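Local coordinates for Tat-secreted protein Rv2525c (Mycobacterium tuberculosis, PDB 4PMQ) that probably acts as a peptidoglycan hydrolase with glycosidase activity, and in vitro cleaves p-nitrophenyl esters, preferring the short butyrate ester, at residues I29-D34 / L43-Q48; L8-G13 / V190-N195; I15-I20 / R53-N58; R35-A40 / Y66-G71; S102-A107 / G156-Q161. All coordinates share one frame; numbering follows the deposited sequence. Where two conformers were deposited one is given.

Contacts 1, 2 and 5 are buried and reach the same sheet. Contact 2 pairs the strands 6-9 and 190-197 directly and sets two carboxylates together. Contact 5 spans two strands that are not neighbours and relies on aromatic rings, without polar bonds between its segments. Contact 1 folds a loop back on strand 27-31, with a lysine over a tyrosine and an arginine on a carbonyl. Contact 4 lies on the surface and shares a water with contact 1; an arginine side chain joins its two loops. Contact 3 is partly buried and packs helix 17-22 on helix 49-57, with one carboxylate at a helix start.

Contact 1. Residues I29-D34 / L43-Q48; sequences IRYVSD and LGKPIQ. With TLA (L(+)-tartaric acid), chain B.
Tyr31 and Lys45 line a pocket that holds L-tartrate at the C-terminal end of strand 27-31, the end of the strands where TIM-barrel hydrolases carry their active sites. The loop 43-48 folds back on this strand end. The Lys45 chain is extended beyond CG and crosses Tyr31 obliquely. Lys45 CE lies 3.8 Å above the Tyr31 ring, over the centre. Lys45 NZ is 4.8 Å from the Tyr31 ring centroid, a cation-pi contact. The same Lys45 NZ donates to tartrate O4 at 2.8 Å, and tartrate O3 donates to Tyr31 OH at 2.9 Å. A water joins NZ to Asp34 O, and Gln67 O is a further partner of the ammonium. Tartrate probably comes from the crystallisation liquor, though such molecules often mark pockets. In the backbone, Ile47 N donates to Tyr31 O at 2.8 Å. The peptide before Pro46 is cis, and Pro46 CB rests 3.3 Å from Ser33 O. Arg30 NE pairs with Glu51 in a salt bridge. The Arg30 chain, bent at chi2 and chi3, ends in a guanidinium whose NH1 and NH2 both grip Gly44 O, each at 2.9 Å, and this oxygen lies in the guanidinium plane.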
# COMPACT_ATOMS: atom_id res chain seq x y z
N ILE A 29 3.08 -5.09 4.90
CA ILE A 29 2.51 -3.84 4.35
C ILE A 29 1.08 -3.90 4.82
O ILE A 29 0.37 -4.84 4.45
CB ILE A 29 2.61 -3.71 2.79
CG1 ILE A 29 4.07 -3.87 2.29
CG2 ILE A 29 2.03 -2.35 2.36
CD1 ILE A 29 4.20 -4.18 0.85
N ARG A 30 0.67 -2.94 5.64
CA ARG A 30 -0.60 -2.99 6.33
C ARG A 30 -1.50 -1.79 6.05
O ARG A 30 -1.03 -0.66 5.84
CB ARG A 30 -0.30 -3.11 7.85
CG ARG A 30 0.46 -4.42 8.21
CD ARG A 30 -0.39 -5.66 7.96
NE ARG A 30 -1.46 -5.67 8.95
CZ ARG A 30 -2.74 -5.44 8.70
NH1 ARG A 30 -3.17 -5.26 7.45
NH2 ARG A 30 -3.62 -5.40 9.70
N TYR A 31 -2.82 -2.04 6.09
CA TYR A 31 -3.81 -1.05 5.73
C TYR A 31 -4.06 -0.01 6.79
O TYR A 31 -4.44 -0.34 7.93
CB TYR A 31 -5.15 -1.75 5.45
CG TYR A 31 -5.10 -2.60 4.22
CD1 TYR A 31 -5.17 -2.03 2.95
CD2 TYR A 31 -4.96 -3.98 4.31
CE1 TYR A 31 -5.15 -2.80 1.80
CE2 TYR A 31 -4.93 -4.78 3.16
CZ TYR A 31 -5.03 -4.18 1.91
OH TYR A 31 -5.01 -4.93 0.75
N VAL A 32 -4.00 1.25 6.36
CA VAL A 32 -4.39 2.38 7.20
C VAL A 32 -5.73 2.90 6.63
O VAL A 32 -5.91 4.09 6.37
CB VAL A 32 -3.28 3.46 7.33
CG1 VAL A 32 -2.11 2.91 8.15
CG2 VAL A 32 -2.80 3.98 5.97
N SER A 33 -6.68 1.97 6.44
CA SER A 33 -8.00 2.23 5.86
C SER A 33 -9.13 1.58 6.63
O SER A 33 -8.94 0.57 7.31
CB SER A 33 -8.06 1.66 4.45
OG SER A 33 -7.02 2.17 3.65
N ASP A 34 -10.33 2.14 6.49
CA ASP A 34 -11.54 1.60 7.07
C ASP A 34 -12.02 0.42 6.24
O ASP A 34 -11.57 0.24 5.10
CB ASP A 34 -12.63 2.67 7.12
CG ASP A 34 -12.30 3.82 8.07
OD1 ASP A 34 -12.07 3.55 9.27
OD2 ASP A 34 -12.27 4.97 7.61
N LEU A 43 -10.90 -8.01 8.58
CA LEU A 43 -10.39 -7.80 9.93
C LEU A 43 -8.97 -7.27 9.94
O LEU A 43 -8.52 -6.75 10.96
CB LEU A 43 -10.50 -9.11 10.74
CG LEU A 43 -11.97 -9.60 10.95
CD1 LEU A 43 -12.00 -10.93 11.73
CD2 LEU A 43 -12.83 -8.55 11.65
N GLY A 44 -8.30 -7.32 8.78
CA GLY A 44 -6.96 -6.74 8.64
C GLY A 44 -6.98 -5.25 8.38
O GLY A 44 -5.92 -4.65 8.18
N LYS A 45 -8.18 -4.63 8.37
CA LYS A 45 -8.28 -3.18 8.13
C LYS A 45 -8.97 -2.47 9.30
O LYS A 45 -10.09 -2.83 9.61
CB LYS A 45 -9.11 -2.89 6.86
CG LYS A 45 -8.58 -3.43 5.55
CD LYS A 45 -9.37 -2.79 4.39
CE LYS A 45 -8.87 -3.26 3.06
NZ LYS A 45 -9.64 -2.59 1.96
N PRO A 46 -8.41 -1.42 9.90
CA PRO A 46 -7.06 -0.89 9.74
C PRO A 46 -6.11 -1.55 10.73
O PRO A 46 -6.56 -2.15 11.72
CB PRO A 46 -7.24 0.59 10.10
CG PRO A 46 -8.38 0.62 11.10
CD PRO A 46 -9.13 -0.71 10.99
N ILE A 47 -4.81 -1.41 10.50
CA ILE A 47 -3.82 -1.87 11.48
C ILE A 47 -4.06 -1.08 12.78
O ILE A 47 -4.27 0.13 12.71
CB ILE A 47 -2.37 -1.70 10.96
CG1 ILE A 47 -1.34 -2.09 12.05
CG2 ILE A 47 -2.10 -0.28 10.38
CD1 ILE A 47 0.19 -2.19 11.60
N GLN A 48 -4.04 -1.77 13.95
CA GLN A 48 -4.20 -1.12 15.24
C GLN A 48 -2.83 -0.95 15.91
O GLN A 48 -1.88 -1.70 15.61
CB GLN A 48 -5.16 -1.92 16.15
CG GLN A 48 -6.54 -2.23 15.56
CD GLN A 48 -7.41 -1.00 15.39
OE1 GLN A 48 -7.43 -0.08 16.22
NE2 GLN A 48 -8.21 -0.99 14.34
O1 TLA B . -6.10 -7.71 -1.15
O11 TLA B . -7.94 -8.58 -0.17
C1 TLA B . -7.31 -7.69 -0.92
C2 TLA B . -8.22 -6.60 -1.47
O2 TLA B . -7.51 -5.70 -2.30
C3 TLA B . -8.87 -5.83 -0.31
O3 TLA B . -7.90 -5.07 0.39
C4 TLA B . -9.99 -4.92 -0.82
O4 TLA B . -10.05 -3.74 -0.51
O41 TLA B . -10.89 -5.56 -1.51
O HOH W 1 -12.19 -1.28 2.74

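Contact 2. Residues L8-G13 / V190-N195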
# COMPACT_ATOMS: atom_id res chain seq x y z
N LEU A 8 4.70 -9.15 3.62
CA LEU A 8 3.39 -9.73 3.31
C LEU A 8 2.32 -8.67 3.40
O LEU A 8 2.41 -7.80 4.25
CB LEU A 8 3.06 -10.85 4.32
CG LEU A 8 4.07 -12.01 4.40
CD1 LEU A 8 3.60 -13.04 5.41
CD2 LEU A 8 4.33 -12.65 3.00
N ASP A 9 1.28 -8.79 2.56
CA ASP A 9 0.12 -7.91 2.70
C ASP A 9 -1.13 -8.80 2.79
O ASP A 9 -1.17 -9.89 2.22
CB ASP A 9 0.03 -6.85 1.60
CG ASP A 9 -0.40 -7.39 0.26
OD1 ASP A 9 -1.62 -7.64 0.09
OD2 ASP A 9 0.46 -7.55 -0.62
N TYR A 10 -2.14 -8.35 3.56
CA TYR A 10 -3.33 -9.16 3.82
C TYR A 10 -4.43 -8.31 4.37
O TYR A 10 -4.14 -7.38 5.14
CB TYR A 10 -3.02 -10.30 4.82
CG TYR A 10 -2.06 -9.90 5.92
CD1 TYR A 10 -0.68 -9.94 5.72
CD2 TYR A 10 -2.52 -9.51 7.18
CE1 TYR A 10 0.22 -9.58 6.72
CE2 TYR A 10 -1.63 -9.18 8.21
CZ TYR A 10 -0.26 -9.20 7.96
OH TYR A 10 0.66 -8.87 8.92
N ALA A 11 -5.67 -8.62 4.00
CA ALA A 11 -6.84 -7.87 4.47
C ALA A 11 -7.76 -8.69 5.36
O ALA A 11 -8.56 -8.09 6.10
CB ALA A 11 -7.64 -7.39 3.26
N ALA A 12 -7.73 -10.05 5.27
CA ALA A 12 -8.73 -10.89 5.93
C ALA A 12 -8.59 -11.03 7.44
O ALA A 12 -9.54 -11.47 8.08
CB ALA A 12 -8.77 -12.28 5.30
N GLY A 13 -7.45 -10.65 8.00
CA GLY A 13 -7.26 -10.81 9.43
C GLY A 13 -5.94 -10.27 9.91
O GLY A 13 -5.15 -9.72 9.13
N VAL A 190 -4.65 -16.89 7.53
CA VAL A 190 -5.00 -15.73 6.70
C VAL A 190 -4.29 -15.78 5.34
O VAL A 190 -3.07 -15.98 5.29
CB VAL A 190 -4.62 -14.43 7.47
CG1 VAL A 190 -4.92 -13.17 6.64
CG2 VAL A 190 -5.31 -14.37 8.84
N GLY A 191 -5.06 -15.58 4.26
CA GLY A 191 -4.48 -15.49 2.92
C GLY A 191 -3.56 -14.27 2.83
O GLY A 191 -3.89 -13.19 3.36
N VAL A 192 -2.36 -14.44 2.24
CA VAL A 192 -1.43 -13.32 2.13
C VAL A 192 -0.92 -13.20 0.70
O VAL A 192 -0.90 -14.19 -0.04
CB VAL A 192 -0.22 -13.41 3.11
CG1 VAL A 192 -0.68 -13.45 4.57
CG2 VAL A 192 0.72 -14.59 2.79
N ASP A 193 -0.52 -11.98 0.35
CA ASP A 193 0.20 -11.65 -0.87
C ASP A 193 1.65 -11.47 -0.52
O ASP A 193 1.97 -11.00 0.59
CB ASP A 193 -0.36 -10.39 -1.55
CG ASP A 193 -1.87 -10.41 -1.75
OD1 ASP A 193 -2.41 -11.48 -2.14
OD2 ASP A 193 -2.51 -9.34 -1.59
N VAL A 194 2.53 -11.76 -1.46
CA VAL A 194 3.97 -11.68 -1.23
C VAL A 194 4.55 -10.52 -2.01
O VAL A 194 4.28 -10.39 -3.22
CB VAL A 194 4.67 -13.01 -1.58
CG1 VAL A 194 6.17 -12.90 -1.35
CG2 VAL A 194 4.09 -14.17 -0.77
N ASN A 195 5.37 -9.71 -1.33
CA ASN A 195 6.00 -8.55 -1.96
C ASN A 195 7.49 -8.62 -1.77
O ASN A 195 7.96 -8.89 -0.65
CB ASN A 195 5.46 -7.24 -1.36
CG ASN A 195 3.96 -7.19 -1.45
OD1 ASN A 195 3.42 -6.86 -2.50
ND2 ASN A 195 3.26 -7.64 -0.41
O HOH W 2 -6.18 -11.63 3.34
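Asp9 and Asp193 form an antiparallel hydrogen-bonded pair between strands 6-9 and 190-197, with Asp9 N 3.0 Å from Asp193 O and Asp193 N 2.9 Å from Asp9 O. Leu8 and Val194 make the next pair, a non-hydrogen-bonded one. Further on, the segment 8-13 leaves the strand, and a water bridges Ala12 N and Gly191 O. The two aspartates point to the same face of the sheet. Asp9 CG stands between its backbone N and carbonyl carbon (chi1 74°). Asp9 OD1 lies 2.6 Å from Asp193 OD2, and the carboxylate planes are turned 58° apart. Asp9 OD2 receives Asn195 ND2 at 2.8 Å on its anti lone pair, and the bond lies in the plane of the amide. Gln179 NE2 is a second donor to Asp9 OD2, and Asp193 OD1 accepts from the backbone N of Asp183. A bound glycerol lies beside Asp9, and a tartrate is near Asp193. Whether the pair takes part in the proposed hydrolase activity is not established. On the other face Leu8 CD2 meets Val194 CG2 at 4.1 Å, and the two side chains lie side by side. Tyr10 CD1 packs on Val192 CG1 at 3.7 Å, and Tyr10 CB on Val190 CG1. Strand 6-9 has the parallel strand 27-31 as one neighbour and the antiparallel strand 190-197 as the other. The pairing joins the first strand of the chain to the last and closes the barrel, and Ile15, just before helix 17-22, packs on Tyr10 and Val192.

Contact 3. Residues I15-I20 / R53-N58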
# COMPACT_ATOMS: atom_id res chain seq x y z
N ILE A 15 -2.38 -11.08 11.76
CA ILE A 15 -1.53 -12.25 12.01
C ILE A 15 -0.54 -11.98 13.14
O ILE A 15 0.15 -10.96 13.09
CB ILE A 15 -0.78 -12.66 10.71
CG1 ILE A 15 -1.75 -12.99 9.57
CG2 ILE A 15 0.23 -13.83 10.96
CD1 ILE A 15 -1.05 -12.98 8.19
N PRO A 16 -0.40 -12.91 14.12
CA PRO A 16 0.65 -12.71 15.15
C PRO A 16 2.00 -12.50 14.46
O PRO A 16 2.32 -13.21 13.49
CB PRO A 16 0.59 -14.01 15.97
CG PRO A 16 -0.80 -14.52 15.77
CD PRO A 16 -1.14 -14.16 14.35
N ALA A 17 2.76 -11.49 14.90
CA ALA A 17 4.06 -11.18 14.30
C ALA A 17 5.00 -12.40 14.30
O ALA A 17 5.76 -12.60 13.34
CB ALA A 17 4.71 -10.05 15.07
N SER A 18 4.92 -13.26 15.35
CA SER A 18 5.74 -14.47 15.40
C SER A 18 5.46 -15.38 14.20
O SER A 18 6.39 -16.03 13.69
CB SER A 18 5.51 -15.24 16.70
OG SER A 18 4.15 -15.59 16.84
N GLN A 19 4.19 -15.39 13.70
CA GLN A 19 3.89 -16.21 12.53
C GLN A 19 4.37 -15.54 11.23
O GLN A 19 4.80 -16.26 10.32
CB GLN A 19 2.41 -16.57 12.46
CG GLN A 19 2.04 -17.48 13.65
CD GLN A 19 0.60 -17.94 13.61
OE1 GLN A 19 -0.33 -17.15 13.58
NE2 GLN A 19 0.38 -19.24 13.66
N ILE A 20 4.34 -14.19 11.14
CA ILE A 20 4.88 -13.51 9.95
C ILE A 20 6.37 -13.86 9.86
O ILE A 20 6.86 -14.28 8.82
CB ILE A 20 4.66 -11.99 10.03
CG1 ILE A 20 3.15 -11.70 9.91
CG2 ILE A 20 5.50 -11.23 8.96
CD1 ILE A 20 2.72 -10.52 10.62
N ARG A 53 2.82 -2.68 17.49
CA ARG A 53 3.75 -2.93 18.59
C ARG A 53 4.25 -4.40 18.57
O ARG A 53 5.44 -4.65 18.81
CB ARG A 53 3.10 -2.57 19.92
CG ARG A 53 3.03 -1.06 20.11
CD ARG A 53 2.68 -0.66 21.54
NE ARG A 53 3.65 -1.18 22.50
CZ ARG A 53 4.79 -0.58 22.82
NH1 ARG A 53 5.12 0.58 22.27
NH2 ARG A 53 5.61 -1.13 23.71
N ASP A 54 3.38 -5.31 18.14
CA ASP A 54 3.71 -6.74 18.03
C ASP A 54 4.72 -6.95 16.90
O ASP A 54 5.74 -7.63 17.10
CB ASP A 54 2.44 -7.57 17.78
CG ASP A 54 2.69 -9.07 17.69
OD1 ASP A 54 3.62 -9.56 18.36
OD2 ASP A 54 1.95 -9.75 16.95
N LEU A 55 4.45 -6.33 15.73
CA LEU A 55 5.37 -6.44 14.58
C LEU A 55 6.76 -5.86 14.93
O LEU A 55 7.76 -6.57 14.79
CB LEU A 55 4.80 -5.72 13.35
CG LEU A 55 3.55 -6.33 12.75
CD1 LEU A 55 2.88 -5.41 11.75
CD2 LEU A 55 3.88 -7.63 12.08
N SER A 56 6.81 -4.59 15.37
CA SER A 56 8.08 -3.94 15.73
C SER A 56 8.81 -4.71 16.83
O SER A 56 10.04 -4.85 16.79
CB SER A 56 7.84 -2.50 16.17
OG SER A 56 7.42 -1.69 15.09
N GLY A 57 8.04 -5.22 17.80
CA GLY A 57 8.58 -6.00 18.92
C GLY A 57 9.35 -7.24 18.51
O GLY A 57 10.31 -7.64 19.17
N ASN A 58 8.94 -7.85 17.39
CA ASN A 58 9.54 -9.06 16.84
C ASN A 58 10.58 -8.73 15.76
O ASN A 58 10.97 -9.62 15.00
CB ASN A 58 8.45 -9.98 16.28
CG ASN A 58 7.74 -10.73 17.38
OD1 ASN A 58 8.08 -11.88 17.68
ND2 ASN A 58 6.80 -10.07 18.06
O HOH W 3 0.07 -8.94 15.20
O HOH W 4 3.82 -12.34 17.90
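Ala17 and Asp54 join two neighbouring outer helices of the barrel, helix 17-22 and helix 49-57, which follow strands 6-9 and 27-31. Pro16 is the N-cap of helix 17-22. Ala17 N, at the start of the first turn, donates to Asp54 OD2 at 2.8 Å in an almost straight bond (173°). The donor comes from above the carboxylate plane, 40° out of it. Two waters extend the grip. One donates to Asp54 OD2 and to Ile15 O, and the other donates to Asp54 OD1 and accepts from Ser18 N. The carboxylate faces the N-terminal end of helix 17-22, where its negative charge would probably suit the helix dipole. Ala17 CB packs against the last turn of helix 49-57 and the residue after it. Ala17 CB lies 3.3 Å from Asp54 O and also touches Leu55 CD2 and Asn58 ND2. Asn58 ND2 is held by its own helix, donating to Asp54 O at 2.8 Å. Deeper in, Ile20 CD1 and Leu55 CD2 are tight at 3.4 Å, and their side chains cross at about a right angle. Leu55 also packs on Ile62 of strand 61-66. Contacts between successive helices outside the strands are typical of the outer layer of a TIM barrel.

Contact 4. Residues R35-A40 / Y66-G71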
# COMPACT_ATOMS: atom_id res chain seq x y z
N ARG A 35 -13.01 -0.29 6.76
CA ARG A 35 -13.67 -1.38 6.03
C ARG A 35 -14.88 -0.80 5.29
O ARG A 35 -15.80 -0.27 5.94
CB ARG A 35 -14.10 -2.48 7.02
CG ARG A 35 -12.94 -3.06 7.83
CD ARG A 35 -13.35 -4.08 8.89
NE ARG A 35 -14.26 -3.53 9.90
CZ ARG A 35 -13.86 -2.89 11.00
NH1 ARG A 35 -12.57 -2.65 11.21
NH2 ARG A 35 -14.76 -2.46 11.88
N ARG A 36 -14.92 -0.92 3.96
CA ARG A 36 -16.05 -0.40 3.20
C ARG A 36 -17.33 -1.24 3.49
O ARG A 36 -17.21 -2.35 4.04
CB ARG A 36 -15.72 -0.42 1.68
CG ARG A 36 -15.40 -1.81 1.11
CD ARG A 36 -15.31 -1.79 -0.40
NE ARG A 36 -14.89 -3.09 -0.92
CZ ARG A 36 -13.62 -3.45 -1.11
NH1 ARG A 36 -12.62 -2.62 -0.80
NH2 ARG A 36 -13.34 -4.65 -1.60
N PRO A 37 -18.53 -0.77 3.09
CA PRO A 37 -19.72 -1.63 3.21
C PRO A 37 -19.50 -2.91 2.41
O PRO A 37 -18.95 -2.86 1.31
CB PRO A 37 -20.82 -0.76 2.58
CG PRO A 37 -20.37 0.66 2.79
CD PRO A 37 -18.88 0.53 2.47
N GLY A 38 -19.84 -4.05 2.99
CA GLY A 38 -19.58 -5.34 2.36
C GLY A 38 -18.19 -5.87 2.73
O GLY A 38 -17.83 -6.98 2.34
N GLY A 39 -17.41 -5.06 3.45
CA GLY A 39 -16.05 -5.41 3.85
C GLY A 39 -15.83 -5.64 5.34
O GLY A 39 -14.67 -5.60 5.79
N ALA A 40 -16.90 -5.98 6.12
CA ALA A 40 -16.73 -6.21 7.58
C ALA A 40 -15.79 -7.43 7.82
O ALA A 40 -15.14 -7.50 8.85
CB ALA A 40 -18.09 -6.45 8.24
N TYR A 66 -2.96 2.24 1.67
CA TYR A 66 -4.34 2.67 1.80
C TYR A 66 -5.18 2.14 0.68
O TYR A 66 -4.86 2.41 -0.48
CB TYR A 66 -4.42 4.22 1.79
CG TYR A 66 -5.81 4.74 2.06
CD1 TYR A 66 -6.77 4.80 1.05
CD2 TYR A 66 -6.17 5.16 3.34
CE1 TYR A 66 -8.07 5.23 1.31
CE2 TYR A 66 -7.48 5.58 3.62
CZ TYR A 66 -8.42 5.61 2.60
OH TYR A 66 -9.69 6.06 2.85
N GLN A 67 -6.28 1.48 1.00
CA GLN A 67 -7.28 1.08 0.00
C GLN A 67 -8.60 0.96 0.71
O GLN A 67 -8.74 0.11 1.59
CB GLN A 67 -6.95 -0.21 -0.73
CG GLN A 67 -7.96 -0.45 -1.87
CD GLN A 67 -7.70 -1.61 -2.78
OE1 GLN A 67 -6.61 -2.17 -2.83
NE2 GLN A 67 -8.71 -1.94 -3.58
N TYR A 68 -9.54 1.81 0.33
CA TYR A 68 -10.86 1.75 0.95
C TYR A 68 -11.84 1.06 -0.00
O TYR A 68 -12.37 0.00 0.34
CB TYR A 68 -11.36 3.15 1.35
CG TYR A 68 -12.78 3.13 1.87
CD1 TYR A 68 -13.07 2.72 3.17
CD2 TYR A 68 -13.84 3.56 1.08
CE1 TYR A 68 -14.39 2.70 3.66
CE2 TYR A 68 -15.16 3.53 1.54
CZ TYR A 68 -15.43 3.14 2.84
OH TYR A 68 -16.74 3.14 3.27
N GLY A 69 -12.10 1.67 -1.17
CA GLY A 69 -13.00 1.12 -2.17
C GLY A 69 -12.32 0.19 -3.16
O GLY A 69 -11.12 -0.08 -3.06
N LYS A 70 -13.09 -0.30 -4.13
CA LYS A 70 -12.60 -1.23 -5.16
C LYS A 70 -13.54 -1.23 -6.35
O LYS A 70 -14.74 -1.08 -6.16
CB LYS A 70 -12.53 -2.65 -4.56
CG LYS A 70 -11.70 -3.64 -5.39
CD LYS A 70 -11.94 -5.08 -4.91
CE LYS A 70 -10.91 -6.05 -5.43
NZ LYS A 70 -9.60 -5.90 -4.74
N GLY A 71 -12.99 -1.40 -7.55
CA GLY A 71 -13.78 -1.50 -8.77
C GLY A 71 -14.62 -0.26 -9.00
O GLY A 71 -14.07 0.83 -9.13
O HOH W 1 -12.19 -1.28 2.74
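Arg36 reaches over Tyr68 and runs on to Lys70, joining two surface loops. Arg36 CB sits 3.7 Å above the Tyr68 ring plane, offset toward the rim, in a CH-pi contact. CG stands between the backbone N and the carbonyl carbon (chi1 60°). From CG to NE the chain is extended and passes beside a backbone carbonyl: Arg36 CG lies 3.6 Å and Arg36 CD 3.5 Å from Tyr68 O. Arg36 NH1 then donates to this same Tyr68 O at 2.9 Å. The oxygen lies in the guanidinium plane, but the donor is tilted 34° from the plane of the carbonyl. A water that accepts from Arg36 N also donates to Tyr68 O. Lys70 CB lies 3.5 Å above the guanidinium plane of Arg36, again toward the rim, and Arg36 NH2 is 3.6 Å from Lys70 CD. NH2 also bonds to tartrate. Arg36 NH2 and Lys70 NZ are 5.0 Å apart, and Lys70 NZ has a salt bridge with Asp110. Next to Arg36, Pro37 CD touches Tyr68 OH at 3.5 Å. Residues 36-39 form a type II beta turn, and Gly38 N and Ala40 N hold another tartrate. The loop 35-40 lies between strand 27-31 and helix 49-57, and the loop 66-71 leads from strand 61-66 toward helix 79-96. The contact thus ties together the loops that follow two adjacent parallel strands.

Contact 5. Residues S102-A107 / G156-Q161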
# COMPACT_ATOMS: atom_id res chain seq x y z
N SER A 102 7.44 10.50 9.33
CA SER A 102 8.57 10.30 8.43
C SER A 102 8.30 9.12 7.49
O SER A 102 9.09 8.89 6.58
CB SER A 102 9.84 10.06 9.22
OG SER A 102 9.67 9.17 10.32
N ALA A 103 7.22 8.35 7.75
CA ALA A 103 6.93 7.20 6.91
C ALA A 103 5.84 7.54 5.87
O ALA A 103 4.86 8.21 6.22
CB ALA A 103 6.47 6.02 7.78
N PRO A 104 5.97 7.04 4.61
CA PRO A 104 4.94 7.32 3.60
C PRO A 104 3.72 6.46 3.78
O PRO A 104 3.70 5.53 4.61
CB PRO A 104 5.65 6.94 2.28
CG PRO A 104 6.54 5.78 2.70
CD PRO A 104 7.05 6.18 4.07
N ILE A 105 2.69 6.73 2.95
CA ILE A 105 1.52 5.87 2.85
C ILE A 105 1.35 5.57 1.38
O ILE A 105 1.33 6.50 0.53
CB ILE A 105 0.25 6.48 3.48
CG1 ILE A 105 0.43 6.81 4.98
CG2 ILE A 105 -1.00 5.58 3.23
CD1 ILE A 105 -0.71 7.78 5.52
N TYR A 106 1.27 4.29 1.06
CA TYR A 106 1.07 3.89 -0.33
C TYR A 106 -0.41 3.93 -0.69
O TYR A 106 -1.16 3.03 -0.27
CB TYR A 106 1.61 2.48 -0.56
CG TYR A 106 3.12 2.40 -0.65
CD1 TYR A 106 3.91 2.32 0.50
CD2 TYR A 106 3.76 2.38 -1.89
CE1 TYR A 106 5.30 2.23 0.41
CE2 TYR A 106 5.15 2.21 -1.98
CZ TYR A 106 5.92 2.17 -0.83
OH TYR A 106 7.29 1.99 -0.95
N ALA A 107 -0.85 4.97 -1.43
CA ALA A 107 -2.22 5.11 -1.94
C ALA A 107 -2.44 4.06 -3.04
O ALA A 107 -1.59 3.92 -3.94
CB ALA A 107 -2.44 6.52 -2.47
N GLY A 156 4.28 11.45 -6.59
CA GLY A 156 4.64 10.39 -5.66
C GLY A 156 6.14 10.28 -5.45
O GLY A 156 6.94 10.74 -6.29
N SER A 157 6.52 9.62 -4.36
CA SER A 157 7.94 9.42 -4.02
C SER A 157 8.28 7.95 -3.87
O SER A 157 9.46 7.59 -3.95
CB SER A 157 8.29 10.18 -2.74
OG SER A 157 8.27 11.57 -2.99
N TYR A 158 7.27 7.11 -3.55
CA TYR A 158 7.47 5.67 -3.36
C TYR A 158 6.55 4.92 -4.30
O TYR A 158 5.41 5.33 -4.53
CB TYR A 158 7.20 5.26 -1.91
CG TYR A 158 8.23 5.75 -0.92
CD1 TYR A 158 9.33 4.97 -0.59
CD2 TYR A 158 8.08 6.99 -0.27
CE1 TYR A 158 10.29 5.40 0.32
CE2 TYR A 158 9.05 7.45 0.63
CZ TYR A 158 10.14 6.63 0.94
OH TYR A 158 11.10 6.99 1.86
N PHE A 159 7.06 3.79 -4.84
CA PHE A 159 6.29 3.05 -5.84
C PHE A 159 6.28 1.56 -5.51
O PHE A 159 7.32 0.95 -5.26
CB PHE A 159 6.91 3.33 -7.22
CG PHE A 159 6.91 4.80 -7.53
CD1 PHE A 159 5.72 5.46 -7.87
CD2 PHE A 159 8.06 5.57 -7.36
CE1 PHE A 159 5.70 6.84 -8.09
CE2 PHE A 159 8.03 6.96 -7.57
CZ PHE A 159 6.85 7.59 -7.91
N TRP A 160 5.08 0.98 -5.49
CA TRP A 160 4.88 -0.43 -5.18
C TRP A 160 4.17 -1.04 -6.36
O TRP A 160 3.02 -0.69 -6.63
CB TRP A 160 4.07 -0.56 -3.87
CG TRP A 160 3.63 -1.94 -3.50
CD1 TRP A 160 4.13 -3.13 -3.95
CD2 TRP A 160 2.61 -2.27 -2.55
NE1 TRP A 160 3.48 -4.18 -3.35
CE2 TRP A 160 2.54 -3.68 -2.48
CE3 TRP A 160 1.77 -1.51 -1.72
CZ2 TRP A 160 1.58 -4.35 -1.70
CZ3 TRP A 160 0.82 -2.17 -0.95
CH2 TRP A 160 0.76 -3.57 -0.91
N GLN A 161 4.90 -1.87 -7.13
CA GLN A 161 4.34 -2.40 -8.36
C GLN A 161 3.41 -3.58 -8.16
O GLN A 161 3.78 -4.54 -7.46
CB GLN A 161 5.47 -2.84 -9.31
CG GLN A 161 4.93 -3.38 -10.65
CD GLN A 161 6.08 -3.84 -11.52
OE1 GLN A 161 7.13 -3.20 -11.54
NE2 GLN A 161 5.92 -4.98 -12.19
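Tyr106 meets Trp160 in a T-shaped pair, with the edge of the indole turned to the face of the phenol ring. The planes stand at 86°, and the centroids of the Tyr106 ring and the Trp160 five-membered ring are 6.0 Å apart. The closest touch of this pair is at the root of the indole, where Trp160 CB lies 3.5 Å from Tyr106 CE2. The backbone of the partner strand also flanks the phenol: Phe159 C is at the ring edge, 3.8 Å from Tyr106 CE2. Tyr106 and Tyr158 cross at about a right angle. Here Tyr106 OH comes within 3.4 Å of Tyr158 CB. The polar end of Tyr106 is satisfied elsewhere, by a hydrogen bond with Phe202 O. Tyr158 turns a face of its own ring to Pro104. Pro104 CG sits 3.5 Å above that plane, offset toward the rim, and Pro104 CB lies 3.5 Å from Tyr158 CD2. The Pro104 and Tyr158 side chains cross at about a right angle. Trp160 NE1 is bonded to Asn195 OD1, which ties the indole to strand 190-197. The strands 105-107 and 158-161 are not paired, because strand 138-142 lies between them in the sheet. Their axes come no closer than 8.0 Å and make an angle of 55°. Tyr106 and Trp160 meet on the inner side of the curved sheet, while Ile105 points the other way, to helix 115-133. Large side chains that fill the inside of a closed ring of strands in this way are typical of the TIM-barrel core.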